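Long-range contacts in outer membrane protein YopM (Yersinia pestis, PDB 1JL5), which acts as a leucine-rich-repeat effector and virulence factor that probably alters host cell physiology and promotes bacterial survival in host tissues: residues 78-84 against 97-103; 215-221 against 237-243. All blocks are in the same frame, centred on the assembly; numbering follows the deposited sequence.

Interaction 1: 78-84 against 97-103; sequences LNNLGLS and VASCNSL
The carboxamide of N101 stands between the loops 78-84 and 97-103, and both of its faces are used at OD1: the backbone N of L81 reaches that oxygen from one face at 2.8 Å, the N of L83 from the opposite face at 2.9 Å. At the amide edge, ND2 of N101 lies 2.7 Å from O of L78, which sits in the amide plane and is met almost straight (N-H...O 169°), while its second proton goes back to O of A98 within its own loop. Four bonds thus grip one side chain and fix its rotation; with CG turned beside the backbone N (chi1 -76°), its end comes up to the turn L81-L83. This is the asparagine of the leucine-rich repeat, satisfying the buried amides of the preceding coil. N79 makes a smaller link: its OD1 accepts from the backbone N of S99 at 2.7 Å over a bent path (133°), and the N79 and V97 side chains cross obliquely, CG1 of V97 meeting the amide. Backbone bonds from N80 N to S99 O and from S102 N to L83 O carry the contact along both loops. Apolar contact is modest, L83 CB to L103 CD2 at 4.1 Å. A water lies between G82 N, which gives it a weak bond, and C100 O.

The next coil repeats the pattern, N121 offering OD1 to L103 N and ND2 to A98 O, and S99 OG bonds D119. Both loops follow short parallel strands, 75-77 and 95-97; on the N-terminal side helix 58-71 covers L78, L81 and L83 through A61 and R64, and R338 of the second subunit bonds N80 O.

Interaction 2: 215-221 against 237-243; sequences LSLESIV and PFLTTIY
Neighbouring coils of the leucine-rich-repeat solenoid join here through their parallel strands, 219-221 and 241-243, which run 9° apart, and through the turns that lead into them. I220 carries the strand pairing through both its N and its O: the N donates to T241 O at 2.8 Å, and the O accepts from Y243 N at 2.7 Å. Just before the strands, O of E218 takes two backbone protons, from T241 N in its carbonyl plane and from T240 N at 2.6 Å, tilted out of that plane. S219 and V221 face the same side as T241 and Y243; V221 CG1 packs alongside Y243 CB at 3.8 Å. On the other side I220 CG2 meets I242 CG1. In the turns before the strands L217 lies side by side with L239, whose CD1 comes to 3.8 Å from L217 CG. L239 has CG anti to its N (chi1 -172°), which carries CD1 in under the E218 carbonyl carbon.

Further back the F238 ring has P237 CG over one face, offset toward the rim, and O of L215 at its edge, 3.0 Å from CD2. The L215 and P237 side chains cross at about a right angle, L215 CD1 coming to 3.3 Å from P237 CD, tighter than usual van der Waals contact. A water donates to L215 O and L217 O and accepts from F238 N, and so bridges the two turns.

Regular backbone bonding, then, holds the strands, whereas a shared water and an aromatic ring join the turns. L217, L239, I220 and I242 are the buried apolar side chains, and the doubly bonded E218 carbonyl pins the start of the neighbouring strand.

In the fold
From the N terminus, the chain passes helices 36-48 and 58-71 and then enters the repeats. Interaction 1 joins LRR 1 to LRR 2, closing a single coil of the solenoid where the chain leaves strands 75-77 and 95-97. Further coils follow before interaction 2 closes another, from the end of LRR 7 and LRR 8 to the start of LRR 9, at strands 219-221 and 241-243. The two are in series, neither nesting nor crossing, with nearest atoms about 20 Å apart. One binds the loops leaving the strands near the helical cap, the other the strands and the turns entering them in mid-solenoid. Both stack consecutive coils of the same curved array.

Interaction 1: 78-84 against 97-103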
ATOM      1  N   LEU A  78      25.967 -24.282   7.709  1.00 31.42           N
ATOM      2  CA  LEU A  78      26.696 -23.252   6.988  1.00 31.70           C
ATOM      3  C   LEU A  78      25.711 -22.293   6.344  1.00 32.47           C
ATOM      4  O   LEU A  78      25.893 -21.881   5.202  1.00 32.83           O
ATOM      5  CB  LEU A  78      27.548 -23.904   5.904  1.00 30.58           C
ATOM      6  CG  LEU A  78      28.473 -25.008   6.408  1.00 29.81           C
ATOM      7  CD1 LEU A  78      29.128 -25.711   5.231  1.00 30.44           C
ATOM      8  CD2 LEU A  78      29.512 -24.401   7.332  1.00 30.42           C
ATOM      9  N   ASN A  79      24.670 -21.933   7.081  1.00 33.64           N
ATOM     10  CA  ASN A  79      23.661 -21.042   6.539  1.00 34.95           C
ATOM     11  C   ASN A  79      24.131 -19.633   6.280  1.00 34.71           C
ATOM     12  O   ASN A  79      24.893 -19.055   7.050  1.00 36.22           O
ATOM     13  CB  ASN A  79      22.436 -20.975   7.451  1.00 35.57           C
ATOM     14  CG  ASN A  79      21.745 -22.302   7.585  1.00 38.60           C
ATOM     15  OD1 ASN A  79      21.787 -23.129   6.673  1.00 41.11           O
ATOM     16  ND2 ASN A  79      21.084 -22.512   8.717  1.00 40.72           N
ATOM     17  N   ASN A  80      23.656 -19.091   5.170  1.00 34.90           N
ATOM     18  CA  ASN A  80      23.949 -17.728   4.782  1.00 35.24           C
ATOM     19  C   ASN A  80      25.419 -17.349   4.872  1.00 34.86           C
ATOM     20  O   ASN A  80      25.768 -16.304   5.423  1.00 34.73           O
ATOM     21  CB  ASN A  80      23.109 -16.780   5.637  1.00 34.80           C
ATOM     22  CG  ASN A  80      22.979 -15.421   5.018  1.00 34.85           C
ATOM     23  OD1 ASN A  80      22.748 -15.306   3.816  1.00 35.55           O
ATOM     24  ND2 ASN A  80      23.124 -14.378   5.827  1.00 36.00           N
ATOM     25  N   LEU A  81      26.279 -18.196   4.320  1.00 33.53           N
ATOM     26  CA  LEU A  81      27.706 -17.924   4.334  1.00 31.99           C
ATOM     27  C   LEU A  81      28.159 -17.538   2.940  1.00 30.94           C
ATOM     28  O   LEU A  81      29.349 -17.406   2.674  1.00 32.41           O
ATOM     29  CB  LEU A  81      28.473 -19.150   4.829  1.00 30.16           C
ATOM     30  CG  LEU A  81      28.183 -19.509   6.287  1.00 30.88           C
ATOM     31  CD1 LEU A  81      29.064 -20.674   6.726  1.00 28.84           C
ATOM     32  CD2 LEU A  81      28.439 -18.286   7.161  1.00 28.77           C
ATOM     33  N   GLY A  82      27.189 -17.354   2.052  1.00 29.72           N
ATOM     34  CA  GLY A  82      27.485 -16.971   0.686  1.00 30.57           C
ATOM     35  C   GLY A  82      28.380 -17.956  -0.032  1.00 31.67           C
ATOM     36  O   GLY A  82      29.041 -17.609  -1.007  1.00 32.52           O
ATOM     37  N   LEU A  83      28.393 -19.196   0.438  1.00 31.59           N
ATOM     38  CA  LEU A  83      29.232 -20.220  -0.165  1.00 30.50           C
ATOM     39  C   LEU A  83      28.777 -20.596  -1.565  1.00 30.85           C
ATOM     40  O   LEU A  83      27.639 -21.014  -1.761  1.00 31.83           O
ATOM     41  CB  LEU A  83      29.236 -21.460   0.720  1.00 28.37           C
ATOM     42  CG  LEU A  83      29.506 -21.134   2.185  1.00 28.81           C
ATOM     43  CD1 LEU A  83      29.569 -22.420   2.985  1.00 27.71           C
ATOM     44  CD2 LEU A  83      30.807 -20.347   2.308  1.00 27.98           C
ATOM     45  N   SER A  84      29.666 -20.439  -2.540  1.00 29.66           N
ATOM     46  CA  SER A  84      29.338 -20.788  -3.912  1.00 29.39           C
ATOM     47  C   SER A  84      29.602 -22.275  -4.088  1.00 28.51           C
ATOM     48  O   SER A  84      29.321 -22.853  -5.133  1.00 30.43           O
ATOM     49  CB  SER A  84      30.184 -19.981  -4.896  1.00 29.24           C
ATOM     50  OG  SER A  84      31.563 -20.155  -4.644  1.00 30.94           O
ATOM     51  N   VAL A  97      23.203 -28.471   6.804  1.00 29.80           N
ATOM     52  CA  VAL A  97      22.379 -27.284   6.716  1.00 30.09           C
ATOM     53  C   VAL A  97      23.262 -26.228   6.074  1.00 30.42           C
ATOM     54  O   VAL A  97      24.137 -25.656   6.722  1.00 30.88           O
ATOM     55  CB  VAL A  97      21.924 -26.811   8.109  1.00 30.07           C
ATOM     56  CG1 VAL A  97      21.007 -25.607   7.973  1.00 28.96           C
ATOM     57  CG2 VAL A  97      21.211 -27.946   8.831  1.00 29.85           C
ATOM     58  N   ALA A  98      23.052 -25.998   4.785  1.00 30.27           N
ATOM     59  CA  ALA A  98      23.829 -25.013   4.048  1.00 30.87           C
ATOM     60  C   ALA A  98      22.852 -24.108   3.323  1.00 30.86           C
ATOM     61  O   ALA A  98      23.028 -23.773   2.153  1.00 31.52           O
ATOM     62  CB  ALA A  98      24.750 -25.709   3.058  1.00 30.73           C
ATOM     63  N   SER A  99      21.809 -23.720   4.039  1.00 32.39           N
ATOM     64  CA  SER A  99      20.788 -22.856   3.482  1.00 34.42           C
ATOM     65  C   SER A  99      21.363 -21.485   3.191  1.00 33.81           C
ATOM     66  O   SER A  99      22.348 -21.067   3.796  1.00 34.22           O
ATOM     67  CB  SER A  99      19.635 -22.710   4.470  1.00 34.96           C
ATOM     68  OG  SER A  99      19.216 -23.977   4.936  1.00 38.91           O
ATOM     69  N   CYS A 100      20.738 -20.795   2.249  1.00 33.31           N
ATOM     70  CA  CYS A 100      21.137 -19.448   1.890  1.00 32.64           C
ATOM     71  C   CYS A 100      22.603 -19.267   1.552  1.00 31.84           C
ATOM     72  O   CYS A 100      23.327 -18.552   2.231  1.00 32.25           O
ATOM     73  CB  CYS A 100      20.741 -18.495   3.013  1.00 32.47           C
ATOM     74  SG  CYS A 100      18.980 -18.598   3.410  1.00 36.07           S
ATOM     75  N   ASN A 101      23.035 -19.927   0.493  1.00 30.64           N
ATOM     76  CA  ASN A 101      24.395 -19.799   0.021  1.00 31.67           C
ATOM     77  C   ASN A 101      24.220 -19.685  -1.476  1.00 31.63           C
ATOM     78  O   ASN A 101      23.105 -19.460  -1.944  1.00 32.77           O
ATOM     79  CB  ASN A 101      25.222 -21.029   0.400  1.00 30.48           C
ATOM     80  CG  ASN A 101      25.609 -21.036   1.867  1.00 30.99           C
ATOM     81  OD1 ASN A 101      26.359 -20.174   2.325  1.00 31.90           O
ATOM     82  ND2 ASN A 101      25.091 -22.002   2.613  1.00 29.84           N
ATOM     83  N   SER A 102      25.301 -19.825  -2.228  1.00 31.76           N
ATOM     84  CA  SER A 102      25.219 -19.737  -3.677  1.00 32.26           C
ATOM     85  C   SER A 102      25.642 -21.061  -4.261  1.00 30.95           C
ATOM     86  O   SER A 102      26.222 -21.119  -5.345  1.00 31.45           O
ATOM     87  CB  SER A 102      26.139 -18.644  -4.199  1.00 32.61           C
ATOM     88  OG  SER A 102      25.763 -17.393  -3.671  1.00 38.84           O
ATOM     89  N   LEU A 103      25.357 -22.127  -3.530  1.00 30.21           N
ATOM     90  CA  LEU A 103      25.723 -23.456  -3.976  1.00 28.65           C
ATOM     91  C   LEU A 103      25.057 -23.777  -5.298  1.00 28.99           C
ATOM     92  O   LEU A 103      23.842 -23.688  -5.430  1.00 27.90           O
ATOM     93  CB  LEU A 103      25.317 -24.488  -2.929  1.00 27.60           C
ATOM     94  CG  LEU A 103      25.924 -24.267  -1.543  1.00 27.41           C
ATOM     95  CD1 LEU A 103      25.387 -25.307  -0.587  1.00 26.83           C
ATOM     96  CD2 LEU A 103      27.446 -24.335  -1.626  1.00 28.55           C
TER
HETATM   97  O   HOH W   1      24.721 -16.493   1.836  1.00 42.31           O

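Interaction 2: 215-221 against 237-243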
ATOM      1  N   LEU A 215      -4.923 -41.074   2.023  1.00 30.50           N
ATOM      2  CA  LEU A 215      -5.775 -41.082   3.195  1.00 30.59           C
ATOM      3  C   LEU A 215      -5.107 -40.344   4.347  1.00 28.35           C
ATOM      4  O   LEU A 215      -5.767 -39.753   5.195  1.00 29.13           O
ATOM      5  CB  LEU A 215      -6.041 -42.527   3.610  1.00 33.49           C
ATOM      6  CG  LEU A 215      -6.871 -42.733   4.872  1.00 36.93           C
ATOM      7  CD1 LEU A 215      -8.306 -42.336   4.583  1.00 38.07           C
ATOM      8  CD2 LEU A 215      -6.797 -44.195   5.304  1.00 38.12           C
ATOM      9  N   SER A 216      -3.785 -40.393   4.376  1.00 26.78           N
ATOM     10  CA  SER A 216      -3.031 -39.758   5.444  1.00 25.99           C
ATOM     11  C   SER A 216      -2.947 -38.244   5.339  1.00 24.79           C
ATOM     12  O   SER A 216      -2.628 -37.576   6.319  1.00 25.77           O
ATOM     13  CB  SER A 216      -1.616 -40.322   5.467  1.00 25.48           C
ATOM     14  OG  SER A 216      -1.008 -40.150   4.201  1.00 28.20           O
ATOM     15  N   LEU A 217      -3.238 -37.700   4.164  1.00 24.26           N
ATOM     16  CA  LEU A 217      -3.125 -36.259   3.967  1.00 22.71           C
ATOM     17  C   LEU A 217      -3.870 -35.437   5.005  1.00 22.49           C
ATOM     18  O   LEU A 217      -5.056 -35.624   5.238  1.00 22.26           O
ATOM     19  CB  LEU A 217      -3.608 -35.867   2.568  1.00 23.18           C
ATOM     20  CG  LEU A 217      -3.070 -34.515   2.087  1.00 23.16           C
ATOM     21  CD1 LEU A 217      -1.545 -34.604   1.975  1.00 21.60           C
ATOM     22  CD2 LEU A 217      -3.677 -34.151   0.744  1.00 23.19           C
ATOM     23  N   GLU A 218      -3.156 -34.522   5.638  1.00 23.02           N
ATOM     24  CA  GLU A 218      -3.766 -33.664   6.634  1.00 26.38           C
ATOM     25  C   GLU A 218      -3.837 -32.269   6.062  1.00 25.02           C
ATOM     26  O   GLU A 218      -4.663 -31.451   6.457  1.00 26.83           O
ATOM     27  CB  GLU A 218      -2.922 -33.644   7.901  1.00 27.95           C
ATOM     28  CG  GLU A 218      -2.602 -35.025   8.425  1.00 32.97           C
ATOM     29  CD  GLU A 218      -1.967 -34.976   9.788  1.00 35.12           C
ATOM     30  OE1 GLU A 218      -1.165 -34.051  10.030  1.00 36.37           O
ATOM     31  OE2 GLU A 218      -2.263 -35.864  10.613  1.00 41.60           O
ATOM     32  N   SER A 219      -2.965 -32.008   5.105  1.00 24.48           N
ATOM     33  CA  SER A 219      -2.919 -30.694   4.522  1.00 24.87           C
ATOM     34  C   SER A 219      -2.460 -30.697   3.085  1.00 23.18           C
ATOM     35  O   SER A 219      -1.531 -31.415   2.707  1.00 23.63           O
ATOM     36  CB  SER A 219      -1.987 -29.814   5.351  1.00 23.87           C
ATOM     37  OG  SER A 219      -1.968 -28.496   4.850  1.00 36.61           O
ATOM     38  N   ILE A 220      -3.140 -29.904   2.275  1.00 22.24           N
ATOM     39  CA  ILE A 220      -2.761 -29.764   0.894  1.00 20.55           C
ATOM     40  C   ILE A 220      -2.895 -28.299   0.542  1.00 21.79           C
ATOM     41  O   ILE A 220      -3.956 -27.683   0.706  1.00 21.67           O
ATOM     42  CB  ILE A 220      -3.609 -30.625  -0.070  1.00 23.15           C
ATOM     43  CG1 ILE A 220      -3.045 -30.477  -1.491  1.00 22.19           C
ATOM     44  CG2 ILE A 220      -5.074 -30.223  -0.013  1.00 20.29           C
ATOM     45  CD1 ILE A 220      -3.504 -31.527  -2.451  1.00 27.08           C
ATOM     46  N   VAL A 221      -1.774 -27.741   0.114  1.00 21.18           N
ATOM     47  CA  VAL A 221      -1.687 -26.357  -0.287  1.00 21.15           C
ATOM     48  C   VAL A 221      -1.348 -26.461  -1.758  1.00 21.25           C
ATOM     49  O   VAL A 221      -0.264 -26.902  -2.130  1.00 22.07           O
ATOM     50  CB  VAL A 221      -0.575 -25.647   0.490  1.00 19.88           C
ATOM     51  CG1 VAL A 221      -0.387 -24.230  -0.021  1.00 17.78           C
ATOM     52  CG2 VAL A 221      -0.932 -25.631   1.968  1.00 18.27           C
ATOM     53  N   PRO A 237     -10.268 -38.307   5.815  1.00 30.98           N
ATOM     54  CA  PRO A 237     -10.628 -38.017   7.202  1.00 30.75           C
ATOM     55  C   PRO A 237      -9.624 -37.177   7.961  1.00 28.62           C
ATOM     56  O   PRO A 237      -9.965 -36.551   8.955  1.00 30.11           O
ATOM     57  CB  PRO A 237     -10.790 -39.411   7.808  1.00 30.61           C
ATOM     58  CG  PRO A 237      -9.748 -40.187   7.095  1.00 30.99           C
ATOM     59  CD  PRO A 237      -9.939 -39.735   5.655  1.00 31.66           C
ATOM     60  N   PHE A 238      -8.386 -37.151   7.491  1.00 27.90           N
ATOM     61  CA  PHE A 238      -7.360 -36.401   8.186  1.00 26.63           C
ATOM     62  C   PHE A 238      -7.010 -35.102   7.491  1.00 25.82           C
ATOM     63  O   PHE A 238      -6.231 -34.306   8.010  1.00 25.36           O
ATOM     64  CB  PHE A 238      -6.120 -37.276   8.342  1.00 28.53           C
ATOM     65  CG  PHE A 238      -6.417 -38.624   8.923  1.00 31.33           C
ATOM     66  CD1 PHE A 238      -6.924 -38.739  10.214  1.00 32.19           C
ATOM     67  CD2 PHE A 238      -6.230 -39.777   8.167  1.00 32.81           C
ATOM     68  CE1 PHE A 238      -7.247 -39.986  10.743  1.00 33.68           C
ATOM     69  CE2 PHE A 238      -6.549 -41.030   8.687  1.00 34.35           C
ATOM     70  CZ  PHE A 238      -7.058 -41.134   9.980  1.00 33.61           C
ATOM     71  N   LEU A 239      -7.586 -34.882   6.316  1.00 23.46           N
ATOM     72  CA  LEU A 239      -7.307 -33.660   5.586  1.00 22.01           C
ATOM     73  C   LEU A 239      -8.012 -32.522   6.304  1.00 21.70           C
ATOM     74  O   LEU A 239      -9.233 -32.406   6.265  1.00 22.08           O
ATOM     75  CB  LEU A 239      -7.800 -33.777   4.146  1.00 21.49           C
ATOM     76  CG  LEU A 239      -7.407 -32.627   3.218  1.00 21.02           C
ATOM     77  CD1 LEU A 239      -5.922 -32.305   3.375  1.00 21.64           C
ATOM     78  CD2 LEU A 239      -7.724 -33.019   1.787  1.00 17.76           C
ATOM     79  N   THR A 240      -7.238 -31.684   6.975  1.00 21.05           N
ATOM     80  CA  THR A 240      -7.815 -30.582   7.722  1.00 22.19           C
ATOM     81  C   THR A 240      -7.522 -29.248   7.075  1.00 21.75           C
ATOM     82  O   THR A 240      -8.153 -28.242   7.387  1.00 22.40           O
ATOM     83  CB  THR A 240      -7.285 -30.574   9.143  1.00 22.98           C
ATOM     84  OG1 THR A 240      -5.857 -30.619   9.107  1.00 23.69           O
ATOM     85  CG2 THR A 240      -7.808 -31.787   9.907  1.00 22.36           C
ATOM     86  N   THR A 241      -6.557 -29.233   6.170  1.00 21.40           N
ATOM     87  CA  THR A 241      -6.223 -27.996   5.502  1.00 21.75           C
ATOM     88  C   THR A 241      -6.185 -28.136   4.010  1.00 20.42           C
ATOM     89  O   THR A 241      -5.484 -28.982   3.464  1.00 20.90           O
ATOM     90  CB  THR A 241      -4.872 -27.447   5.962  1.00 22.61           C
ATOM     91  OG1 THR A 241      -4.992 -26.985   7.309  1.00 26.39           O
ATOM     92  CG2 THR A 241      -4.438 -26.286   5.070  1.00 23.26           C
ATOM     93  N   ILE A 242      -6.963 -27.301   3.348  1.00 20.77           N
ATOM     94  CA  ILE A 242      -6.976 -27.302   1.907  1.00 20.61           C
ATOM     95  C   ILE A 242      -6.832 -25.882   1.436  1.00 20.47           C
ATOM     96  O   ILE A 242      -7.642 -25.023   1.764  1.00 21.04           O
ATOM     97  CB  ILE A 242      -8.284 -27.831   1.309  1.00 20.13           C
ATOM     98  CG1 ILE A 242      -8.429 -29.324   1.578  1.00 19.98           C
ATOM     99  CG2 ILE A 242      -8.294 -27.565  -0.206  1.00 19.27           C
ATOM    100  CD1 ILE A 242      -9.743 -29.871   1.077  1.00 20.65           C
ATOM    101  N   TYR A 243      -5.771 -25.644   0.686  1.00 22.38           N
ATOM    102  CA  TYR A 243      -5.530 -24.351   0.089  1.00 21.05           C
ATOM    103  C   TYR A 243      -5.575 -24.678  -1.377  1.00 20.15           C
ATOM    104  O   TYR A 243      -4.746 -25.436  -1.874  1.00 20.74           O
ATOM    105  CB  TYR A 243      -4.156 -23.810   0.473  1.00 21.11           C
ATOM    106  CG  TYR A 243      -4.199 -22.968   1.718  1.00 22.86           C
ATOM    107  CD1 TYR A 243      -4.742 -23.467   2.898  1.00 23.48           C
ATOM    108  CD2 TYR A 243      -3.722 -21.661   1.713  1.00 25.64           C
ATOM    109  CE1 TYR A 243      -4.811 -22.692   4.041  1.00 24.56           C
ATOM    110  CE2 TYR A 243      -3.787 -20.869   2.856  1.00 27.42           C
ATOM    111  CZ  TYR A 243      -4.335 -21.393   4.016  1.00 27.41           C
ATOM    112  OH  TYR A 243      -4.421 -20.619   5.149  1.00 29.46           O
TER
HETATM  113  O   HOH W   2      -7.015 -37.519   5.163  1.00 31.10           O